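Local coordinates for protein RNA 2'-o-ribose methyltransferase (Thermus thermophilus, PDB 1IPA) that probably methylates the 2'-hydroxyl of a ribose in RNA, as a knotted SpoU-type (TrmH family) methyltransferase with a separate substrate-binding domain, at residues Phe29-Ala34 and Ala43-Glu48. Sequence-based numbering, arbitrary orientation.
Sequences FLIEGA and AGIELE
The backbones of Phe29-Ala34 and Ala43-Glu48 never pair: Ile31 and Leu47 make the nearest approach, 9.4 Å from CA to CA, and no hydrogen bond passes between the two segments. What joins them is three apolar residue pairs. The Phe29 ring reaches across with its far end, and CZ lies 4.1 Å from Ile45 CD1, which comes in at the ring edge, close to the ring plane. Ile45 CG2 is just as near that CZ, so the ring ends against both branches of the isoleucine, and the two side chains cross at about a right angle. With Ile45 CG2 opposite the backbone N and CG1 beside it, CG2 and the CD1 that ends the other branch both meet CZ. Two residues on from Phe29, Ile31, its chain extended at chi2 (179°), sets its CD1 4.5 Å from Ile45 CG2 and 4.4 Å from Leu47 CD1. The topology explains the distance: in the eL30-like domain assigned to substrate binding, edge strand 28-32, helix 34-42 and strand 47-53 form a beta-alpha-beta crossover that skips one strand, the antiparallel 96-101 between them. Ala100 of that middle strand touches all four side chains, and Phe29 and Ile31 form backbone hydrogen bonds with Ala100 and Ala98. Ile37 and Ala40 of the connecting helix pack on Ile31, and Leu41 on Leu47. Gly33 takes the N-cap position of this helix, and Gly44 closes it in a Schellman motif with positive phi (95°), after which the chain runs on to Ile45, whose side chain also meets Pro103 and Phe167.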
ATOM      1  N   PHE A  29     -14.883   1.390  -6.510  1.00 26.36           N
ATOM      2  CA  PHE A  29     -13.763   2.311  -6.416  1.00 25.39           C
ATOM      3  C   PHE A  29     -13.112   2.503  -7.778  1.00 26.04           C
ATOM      4  O   PHE A  29     -13.256   1.668  -8.674  1.00 24.38           O
ATOM      5  CB  PHE A  29     -12.727   1.823  -5.378  1.00 23.21           C
ATOM      6  CG  PHE A  29     -12.069   0.513  -5.727  1.00 22.53           C
ATOM      7  CD1 PHE A  29     -10.746   0.481  -6.167  1.00 19.35           C
ATOM      8  CD2 PHE A  29     -12.760  -0.694  -5.597  1.00 22.28           C
ATOM      9  CE1 PHE A  29     -10.119  -0.725  -6.471  1.00 15.93           C
ATOM     10  CE2 PHE A  29     -12.135  -1.910  -5.902  1.00 20.64           C
ATOM     11  CZ  PHE A  29     -10.807  -1.918  -6.339  1.00 17.86           C
ATOM     12  N   LEU A  30     -12.406   3.620  -7.918  1.00 23.86           N
ATOM     13  CA  LEU A  30     -11.753   3.968  -9.159  1.00 23.51           C
ATOM     14  C   LEU A  30     -10.316   3.499  -9.175  1.00 24.61           C
ATOM     15  O   LEU A  30      -9.639   3.468  -8.142  1.00 24.01           O
ATOM     16  CB  LEU A  30     -11.796   5.483  -9.357  1.00 23.03           C
ATOM     17  CG  LEU A  30     -13.183   6.127  -9.335  1.00 21.71           C
ATOM     18  CD1 LEU A  30     -13.051   7.626  -9.119  1.00 19.85           C
ATOM     19  CD2 LEU A  30     -13.917   5.813 -10.624  1.00 20.54           C
ATOM     20  N   ILE A  31      -9.854   3.119 -10.358  1.00 23.16           N
ATOM     21  CA  ILE A  31      -8.491   2.670 -10.512  1.00 23.22           C
ATOM     22  C   ILE A  31      -7.845   3.444 -11.659  1.00 25.69           C
ATOM     23  O   ILE A  31      -8.084   3.154 -12.830  1.00 28.15           O
ATOM     24  CB  ILE A  31      -8.437   1.164 -10.802  1.00 21.75           C
ATOM     25  CG1 ILE A  31      -9.179   0.395  -9.692  1.00 19.31           C
ATOM     26  CG2 ILE A  31      -6.988   0.717 -10.911  1.00 17.71           C
ATOM     27  CD1 ILE A  31      -9.209  -1.134  -9.880  1.00 17.71           C
ATOM     28  N   GLU A  32      -7.040   4.440 -11.305  1.00 25.79           N
ATOM     29  CA  GLU A  32      -6.333   5.283 -12.274  1.00 27.12           C
ATOM     30  C   GLU A  32      -4.962   4.712 -12.673  1.00 27.34           C
ATOM     31  O   GLU A  32      -4.140   4.385 -11.814  1.00 27.02           O
ATOM     32  CB  GLU A  32      -6.166   6.694 -11.690  1.00 24.52           C
ATOM     33  CG  GLU A  32      -5.218   7.618 -12.436  1.00 26.11           C
ATOM     34  CD  GLU A  32      -5.367   9.093 -12.013  1.00 27.54           C
ATOM     35  OE1 GLU A  32      -5.539   9.374 -10.802  1.00 24.60           O
ATOM     36  OE2 GLU A  32      -5.302   9.976 -12.898  1.00 28.55           O
ATOM     37  N   GLY A  33      -4.729   4.587 -13.977  1.00 26.12           N
ATOM     38  CA  GLY A  33      -3.458   4.079 -14.455  1.00 25.67           C
ATOM     39  C   GLY A  33      -3.527   2.696 -15.066  1.00 26.56           C
ATOM     40  O   GLY A  33      -4.103   1.772 -14.481  1.00 27.18           O
ATOM     41  N   ALA A  34      -2.917   2.547 -16.236  1.00 26.22           N
ATOM     42  CA  ALA A  34      -2.904   1.277 -16.952  1.00 27.13           C
ATOM     43  C   ALA A  34      -2.252   0.136 -16.179  1.00 29.25           C
ATOM     44  O   ALA A  34      -2.711  -1.014 -16.248  1.00 29.32           O
ATOM     45  CB  ALA A  34      -2.214   1.451 -18.290  1.00 27.01           C
ATOM     46  N   ALA A  43      -5.306  -9.646 -10.019  1.00 36.72           N
ATOM     47  CA  ALA A  43      -5.672 -10.038  -8.658  1.00 37.29           C
ATOM     48  C   ALA A  43      -7.102 -10.554  -8.543  1.00 36.46           C
ATOM     49  O   ALA A  43      -7.536 -10.944  -7.463  1.00 37.92           O
ATOM     50  CB  ALA A  43      -5.468  -8.862  -7.693  1.00 36.32           C
ATOM     51  N   GLY A  44      -7.833 -10.541  -9.649  1.00 36.65           N
ATOM     52  CA  GLY A  44      -9.200 -11.029  -9.633  1.00 38.03           C
ATOM     53  C   GLY A  44     -10.275  -9.970  -9.443  1.00 38.45           C
ATOM     54  O   GLY A  44     -11.459 -10.296  -9.329  1.00 38.82           O
ATOM     55  N   ILE A  45      -9.872  -8.704  -9.404  1.00 36.94           N
ATOM     56  CA  ILE A  45     -10.823  -7.609  -9.238  1.00 36.02           C
ATOM     57  C   ILE A  45     -11.663  -7.423 -10.500  1.00 36.24           C
ATOM     58  O   ILE A  45     -11.127  -7.302 -11.606  1.00 36.07           O
ATOM     59  CB  ILE A  45     -10.075  -6.295  -8.908  1.00 36.09           C
ATOM     60  CG1 ILE A  45      -9.452  -6.409  -7.518  1.00 36.20           C
ATOM     61  CG2 ILE A  45     -11.014  -5.113  -8.965  1.00 31.41           C
ATOM     62  CD1 ILE A  45      -8.587  -5.248  -7.153  1.00 38.26           C
ATOM     63  N   GLU A  46     -12.980  -7.403 -10.332  1.00 35.83           N
ATOM     64  CA  GLU A  46     -13.884  -7.234 -11.463  1.00 36.20           C
ATOM     65  C   GLU A  46     -14.070  -5.755 -11.781  1.00 36.41           C
ATOM     66  O   GLU A  46     -14.218  -4.920 -10.880  1.00 35.21           O
ATOM     67  CB  GLU A  46     -15.251  -7.852 -11.162  1.00 38.25           C
ATOM     68  CG  GLU A  46     -15.189  -9.209 -10.466  1.00 44.02           C
ATOM     69  CD  GLU A  46     -16.559  -9.843 -10.297  1.00 46.68           C
ATOM     70  OE1 GLU A  46     -17.111 -10.337 -11.303  1.00 48.90           O
ATOM     71  OE2 GLU A  46     -17.089  -9.837  -9.163  1.00 47.96           O
ATOM     72  N   LEU A  47     -14.056  -5.442 -13.072  1.00 35.22           N
ATOM     73  CA  LEU A  47     -14.233  -4.080 -13.549  1.00 36.88           C
ATOM     74  C   LEU A  47     -15.635  -3.942 -14.132  1.00 37.97           C
ATOM     75  O   LEU A  47     -16.196  -4.914 -14.628  1.00 40.43           O
ATOM     76  CB  LEU A  47     -13.190  -3.782 -14.633  1.00 35.42           C
ATOM     77  CG  LEU A  47     -11.877  -3.087 -14.248  1.00 36.08           C
ATOM     78  CD1 LEU A  47     -11.443  -3.428 -12.825  1.00 29.69           C
ATOM     79  CD2 LEU A  47     -10.821  -3.467 -15.268  1.00 32.61           C
ATOM     80  N   GLU A  48     -16.214  -2.749 -14.062  1.00 38.04           N
ATOM     81  CA  GLU A  48     -17.544  -2.546 -14.628  1.00 38.59           C
ATOM     82  C   GLU A  48     -17.492  -1.618 -15.833  1.00 38.70           C
ATOM     83  O   GLU A  48     -18.245  -1.789 -16.790  1.00 39.73           O
ATOM     84  CB  GLU A  48     -18.505  -2.000 -13.582  1.00 37.54           C
ATOM     85  CG  GLU A  48     -18.676  -2.935 -12.410  1.00 40.32           C
ATOM     86  CD  GLU A  48     -19.909  -2.627 -11.595  1.00 40.13           C
ATOM     87  OE1 GLU A  48     -20.139  -1.436 -11.308  1.00 38.02           O
ATOM     88  OE2 GLU A  48     -20.637  -3.583 -11.242  1.00 41.37           O
TER